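PDB 5DQV: uncharacterized protein from Bacillus subtilis, which is a metal-dependent nucleotide pyrophosphohydrolase of the HD-domain family, with nickel bound in the crystal. Local coordinates for residues Lys11-Val23 / Leu77-Ile91. Residues are numbered along the deposited sequence; the frame is centred on the assembly and turned at random.
Sequences KQADQIRTWVQSV and LSVSEVYNQLVTFGI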
loop_
_atom_site.group_PDB
_atom_site.type_symbol
_atom_site.label_atom_id
_atom_site.label_comp_id
_atom_site.label_asym_id
_atom_site.label_seq_id
_atom_site.Cartn_x
_atom_site.Cartn_y
_atom_site.Cartn_z
ATOM N N LYS A 11 -16.113 30.968 -8.801
ATOM C CA LYS A 11 -17.092 30.780 -7.758
ATOM C C LYS A 11 -17.843 29.470 -7.992
ATOM O O LYS A 11 -18.089 28.694 -7.057
ATOM C CB LYS A 11 -18.050 32.008 -7.705
ATOM C CG LYS A 11 -19.429 31.695 -7.164
ATOM N N GLN A 12 -18.184 29.195 -9.244
ATOM C CA GLN A 12 -18.881 27.933 -9.563
ATOM C C GLN A 12 -17.982 26.711 -9.256
ATOM O O GLN A 12 -18.443 25.720 -8.674
ATOM C CB GLN A 12 -19.342 27.963 -11.030
ATOM C CG GLN A 12 -20.411 29.075 -11.352
ATOM C CD GLN A 12 -20.810 29.083 -12.811
ATOM O OE1 GLN A 12 -20.119 28.511 -13.640
ATOM N NE2 GLN A 12 -21.915 29.744 -13.138
ATOM N N ALA A 13 -16.687 26.779 -9.602
ATOM C CA ALA A 13 -15.789 25.675 -9.286
ATOM C C ALA A 13 -15.700 25.485 -7.748
ATOM O O ALA A 13 -15.710 24.370 -7.265
ATOM C CB ALA A 13 -14.381 25.896 -9.913
ATOM N N ASP A 14 -15.618 26.583 -6.992
ATOM C CA ASP A 14 -15.559 26.474 -5.529
ATOM C C ASP A 14 -16.874 25.854 -5.002
ATOM O O ASP A 14 -16.875 25.088 -4.039
ATOM C CB ASP A 14 -15.304 27.831 -4.859
ATOM C CG ASP A 14 -13.834 28.237 -4.850
ATOM O OD1 ASP A 14 -12.903 27.392 -4.825
ATOM O OD2 ASP A 14 -13.604 29.445 -4.855
ATOM N N GLN A 15 -17.992 26.206 -5.627
ATOM C CA GLN A 15 -19.277 25.619 -5.269
ATOM C C GLN A 15 -19.330 24.144 -5.491
ATOM O O GLN A 15 -19.745 23.361 -4.623
ATOM C CB GLN A 15 -20.396 26.285 -6.074
ATOM C CG GLN A 15 -21.782 25.891 -5.616
ATOM C CD GLN A 15 -22.526 27.030 -4.916
ATOM O OE1 GLN A 15 -22.573 28.126 -5.420
ATOM N NE2 GLN A 15 -23.105 26.752 -3.784
ATOM N N ILE A 16 -18.832 23.739 -6.654
ATOM C CA ILE A 16 -18.815 22.321 -7.023
ATOM C C ILE A 16 -17.879 21.575 -6.091
ATOM O O ILE A 16 -18.233 20.506 -5.625
ATOM C CB ILE A 16 -18.440 22.119 -8.480
ATOM C CG1 ILE A 16 -19.528 22.719 -9.362
ATOM C CG2 ILE A 16 -18.239 20.575 -8.824
ATOM C CD1 ILE A 16 -19.092 22.977 -10.828
ATOM N N ARG A 17 -16.729 22.181 -5.770
ATOM C CA ARG A 17 -15.771 21.557 -4.863
ATOM C C ARG A 17 -16.393 21.228 -3.511
ATOM O O ARG A 17 -16.152 20.159 -2.956
ATOM C CB ARG A 17 -14.537 22.451 -4.625
ATOM C CG ARG A 17 -13.483 22.370 -5.629
ATOM C CD ARG A 17 -12.313 23.317 -5.355
ATOM N NE ARG A 17 -11.498 23.216 -6.542
ATOM C CZ ARG A 17 -10.600 22.239 -6.772
ATOM N NH1 ARG A 17 -10.308 21.332 -5.852
ATOM N NH2 ARG A 17 -9.952 22.205 -7.921
ATOM N N THR A 18 -17.150 22.168 -2.948
ATOM C CA THR A 18 -17.683 21.985 -1.587
ATOM C C THR A 18 -18.776 20.882 -1.659
ATOM O O THR A 18 -18.893 20.067 -0.776
ATOM C CB THR A 18 -18.290 23.288 -1.060
ATOM O OG1 THR A 18 -17.299 24.325 -1.057
ATOM C CG2 THR A 18 -18.916 23.122 0.361
ATOM N N TRP A 19 -19.585 20.914 -2.717
ATOM C CA TRP A 19 -20.619 19.900 -2.950
ATOM C C TRP A 19 -20.041 18.489 -3.006
ATOM O O TRP A 19 -20.477 17.599 -2.274
ATOM C CB TRP A 19 -21.468 20.232 -4.197
ATOM C CG TRP A 19 -22.307 19.144 -4.713
ATOM C CD1 TRP A 19 -23.199 18.392 -4.013
ATOM C CD2 TRP A 19 -22.328 18.655 -6.059
ATOM N NE1 TRP A 19 -23.820 17.457 -4.860
ATOM C CE2 TRP A 19 -23.286 17.595 -6.111
ATOM C CE3 TRP A 19 -21.626 19.000 -7.232
ATOM C CZ2 TRP A 19 -23.559 16.902 -7.271
ATOM C CZ3 TRP A 19 -21.903 18.319 -8.368
ATOM C CH2 TRP A 19 -22.875 17.272 -8.391
ATOM N N VAL A 20 -19.058 18.293 -3.872
ATOM C CA VAL A 20 -18.457 16.991 -4.085
ATOM C C VAL A 20 -17.830 16.474 -2.794
ATOM O O VAL A 20 -18.020 15.300 -2.422
ATOM C CB VAL A 20 -17.397 17.057 -5.212
ATOM C CG1 VAL A 20 -16.518 15.823 -5.226
ATOM C CG2 VAL A 20 -18.094 17.305 -6.585
ATOM N N GLN A 21 -17.097 17.361 -2.113
ATOM C CA GLN A 21 -16.520 17.012 -0.822
ATOM C C GLN A 21 -17.616 16.622 0.168
ATOM O O GLN A 21 -17.455 15.641 0.900
ATOM C CB GLN A 21 -15.599 18.121 -0.291
ATOM C CG GLN A 21 -14.830 17.716 0.951
ATOM C CD GLN A 21 -13.807 18.776 1.418
ATOM O OE1 GLN A 21 -13.750 19.879 0.881
ATOM N NE2 GLN A 21 -12.997 18.419 2.393
ATOM N N SER A 22 -18.754 17.335 0.169
ATOM C CA SER A 22 -19.869 16.996 1.055
ATOM C C SER A 22 -20.538 15.679 0.696
ATOM O O SER A 22 -20.938 14.942 1.583
ATOM C CB SER A 22 -20.905 18.126 1.037
ATOM O OG SER A 22 -22.005 17.865 1.909
ATOM N N VAL A 23 -20.672 15.387 -0.599
ATOM C CA VAL A 23 -21.242 14.133 -1.086
ATOM C C VAL A 23 -20.376 12.944 -0.628
ATOM O O VAL A 23 -20.885 11.949 -0.121
ATOM C CB VAL A 23 -21.414 14.113 -2.656
ATOM C CG1 VAL A 23 -21.706 12.656 -3.129
ATOM C CG2 VAL A 23 -22.514 15.066 -3.125
ATOM N N LEU A 77 -24.270 8.861 -7.138
ATOM C CA LEU A 77 -25.357 9.665 -7.738
ATOM C C LEU A 77 -25.751 9.130 -9.100
ATOM O O LEU A 77 -24.946 8.461 -9.740
ATOM C CB LEU A 77 -24.877 11.105 -7.950
ATOM C CG LEU A 77 -24.544 11.839 -6.643
ATOM C CD1 LEU A 77 -24.218 13.305 -6.857
ATOM C CD2 LEU A 77 -25.698 11.595 -5.622
ATOM N N SER A 78 -26.995 9.392 -9.488
ATOM C CA SER A 78 -27.433 9.163 -10.839
ATOM C C SER A 78 -26.928 10.310 -11.682
ATOM O O SER A 78 -26.569 11.412 -11.178
ATOM C CB SER A 78 -28.946 9.102 -10.905
ATOM O OG SER A 78 -29.484 10.381 -10.707
ATOM N N VAL A 79 -26.941 10.096 -12.976
ATOM C CA VAL A 79 -26.495 11.119 -13.898
ATOM C C VAL A 79 -27.405 12.336 -13.808
ATOM O O VAL A 79 -26.926 13.502 -13.801
ATOM C CB VAL A 79 -26.417 10.578 -15.348
ATOM C CG1 VAL A 79 -26.249 11.722 -16.373
ATOM C CG2 VAL A 79 -25.283 9.536 -15.455
ATOM N N SER A 80 -28.711 12.106 -13.696
ATOM C CA SER A 80 -29.645 13.252 -13.559
ATOM C C SER A 80 -29.370 14.068 -12.302
ATOM O O SER A 80 -29.502 15.293 -12.319
ATOM C CB SER A 80 -31.125 12.851 -13.703
ATOM O OG SER A 80 -31.642 12.281 -12.531
ATOM N N GLU A 81 -28.945 13.432 -11.221
ATOM C CA GLU A 81 -28.658 14.175 -9.996
ATOM C C GLU A 81 -27.465 15.081 -10.191
ATOM O O GLU A 81 -27.477 16.211 -9.723
ATOM C CB GLU A 81 -28.419 13.205 -8.801
ATOM C CG GLU A 81 -29.747 12.700 -8.199
ATOM C CD GLU A 81 -29.635 11.406 -7.380
ATOM O OE1 GLU A 81 -28.606 10.719 -7.398
ATOM O OE2 GLU A 81 -30.634 11.038 -6.789
ATOM N N VAL A 82 -26.425 14.575 -10.869
ATOM C CA VAL A 82 -25.255 15.380 -11.170
ATOM C C VAL A 82 -25.618 16.552 -12.084
ATOM O O VAL A 82 -25.271 17.670 -11.803
ATOM C CB VAL A 82 -24.144 14.524 -11.805
ATOM C CG1 VAL A 82 -23.001 15.385 -12.224
ATOM C CG2 VAL A 82 -23.661 13.429 -10.796
ATOM N N TYR A 83 -26.304 16.259 -13.177
ATOM C CA TYR A 83 -26.769 17.262 -14.119
ATOM C C TYR A 83 -27.567 18.401 -13.416
ATOM O O TYR A 83 -27.258 19.574 -13.583
ATOM C CB TYR A 83 -27.622 16.611 -15.231
ATOM C CG TYR A 83 -28.177 17.637 -16.199
ATOM C CD1 TYR A 83 -27.429 18.070 -17.293
ATOM C CD2 TYR A 83 -29.437 18.212 -15.997
ATOM C CE1 TYR A 83 -27.936 18.999 -18.184
ATOM C CE2 TYR A 83 -29.941 19.175 -16.877
ATOM C CZ TYR A 83 -29.168 19.552 -17.958
ATOM O OH TYR A 83 -29.635 20.480 -18.813
ATOM N N ASN A 84 -28.548 18.017 -12.597
ATOM C CA ASN A 84 -29.451 18.979 -11.937
ATOM C C ASN A 84 -28.722 19.909 -10.985
ATOM O O ASN A 84 -29.038 21.115 -10.913
ATOM C CB ASN A 84 -30.586 18.240 -11.236
ATOM C CG ASN A 84 -31.601 17.618 -12.214
ATOM O OD1 ASN A 84 -31.615 17.949 -13.382
ATOM N ND2 ASN A 84 -32.507 16.763 -11.692
ATOM N N GLN A 85 -27.720 19.379 -10.283
ATOM C CA GLN A 85 -26.987 20.176 -9.315
ATOM C C GLN A 85 -26.113 21.151 -10.035
ATOM O O GLN A 85 -25.996 22.330 -9.642
ATOM C CB GLN A 85 -26.160 19.266 -8.399
ATOM C CG GLN A 85 -25.623 19.900 -7.133
ATOM C CD GLN A 85 -26.592 19.832 -5.948
ATOM O OE1 GLN A 85 -27.799 19.654 -6.140
ATOM N NE2 GLN A 85 -26.083 20.028 -4.729
ATOM N N LEU A 86 -25.444 20.679 -11.086
ATOM C CA LEU A 86 -24.641 21.614 -11.910
ATOM C C LEU A 86 -25.470 22.787 -12.423
ATOM O O LEU A 86 -25.031 23.956 -12.364
ATOM C CB LEU A 86 -23.961 20.884 -13.100
ATOM C CG LEU A 86 -22.912 19.846 -12.720
ATOM C CD1 LEU A 86 -22.478 19.061 -13.995
ATOM C CD2 LEU A 86 -21.742 20.562 -12.012
ATOM N N VAL A 87 -26.645 22.492 -12.970
ATOM C CA VAL A 87 -27.509 23.523 -13.540
ATOM C C VAL A 87 -28.009 24.487 -12.437
ATOM O O VAL A 87 -28.077 25.690 -12.631
ATOM C CB VAL A 87 -28.697 22.872 -14.340
ATOM C CG1 VAL A 87 -29.825 23.868 -14.657
ATOM C CG2 VAL A 87 -28.142 22.251 -15.628
ATOM N N THR A 88 -28.386 23.941 -11.295
ATOM C CA THR A 88 -28.843 24.760 -10.189
ATOM C C THR A 88 -27.733 25.676 -9.754
ATOM O O THR A 88 -27.944 26.853 -9.439
ATOM C CB THR A 88 -29.234 23.854 -9.016
ATOM O OG1 THR A 88 -30.314 23.017 -9.429
ATOM C CG2 THR A 88 -29.611 24.677 -7.771
ATOM N N PHE A 89 -26.526 25.141 -9.727
ATOM C CA PHE A 89 -25.361 25.926 -9.375
ATOM C C PHE A 89 -24.971 26.987 -10.405
ATOM O O PHE A 89 -24.039 27.794 -10.142
ATOM C CB PHE A 89 -24.168 25.030 -9.064
ATOM C CG PHE A 89 -24.239 24.280 -7.748
ATOM C CD1 PHE A 89 -25.053 24.671 -6.700
ATOM C CD2 PHE A 89 -23.376 23.223 -7.534
ATOM C CE1 PHE A 89 -25.044 23.965 -5.482
ATOM C CE2 PHE A 89 -23.350 22.573 -6.340
ATOM C CZ PHE A 89 -24.180 22.943 -5.308
ATOM N N GLY A 90 -25.673 27.032 -11.546
ATOM C CA GLY A 90 -25.512 28.108 -12.517
ATOM C C GLY A 90 -24.636 27.781 -13.721
ATOM O O GLY A 90 -24.397 28.659 -14.573
ATOM N N ILE A 91 -24.194 26.522 -13.845
ATOM C CA ILE A 91 -23.488 26.121 -15.043
ATOM C C ILE A 91 -24.509 26.075 -16.175
ATOM O O ILE A 91 -25.553 25.474 -16.020
ATOM C CB ILE A 91 -22.762 24.732 -14.836
ATOM C CG1 ILE A 91 -21.684 24.909 -13.743
ATOM C CG2 ILE A 91 -22.231 24.189 -16.170
ATOM C CD1 ILE A 91 -20.491 24.080 -13.906
HETATM O O HOH W 1 -22.200 28.567 -8.181
#
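Trp19 and Phe89 meet where helix 11-23 and helix 79-88 run roughly antiparallel, their N-to-C directions 141° apart and their axes 11.0 Å apart at closest approach. The edge of the Phe89 ring points at the five-membered ring of Trp19 in an offset edge-to-face pair, the planes 81° apart, while Trp19 CB lies in the plane of the phenyl ring at its rim. Two glutamines each lay a methylene on one of these rings. Gln15 CG sits almost on the normal of the Phe89 ring, 3.5 Å from its centroid, and Gln85 CG stands 3.6 Å from the centroid of the Trp19 six-membered ring. With CG anti to the backbone N (chi1 -165°) and a bend at chi2, Gln85 bears on the indole along its aliphatic part and brings NE2 over the same face. Leu77 CD1 approaches the far end of the indole, 3.7 Å from Trp19 CZ2. Were Trp19 an alanine, a gap would probably open between Leu77, Gln85 and Phe89, leaving the phenyl edge without its aromatic mate. Deeper in, Ile16 CD1 packs 3.6 Å from Ile91 CD1 and also touches Leu86 CD2. A water donates to both Gln15 OE1 and Phe89 O, linking helix 11-23 to the Schellman turn at Gly90. This is structural packing within the helical HD fold, Val82 lying about 14 Å from the nickel (side chain to ion); helix 54-63 underlies it, touching Ile16, Trp19 and Ile91.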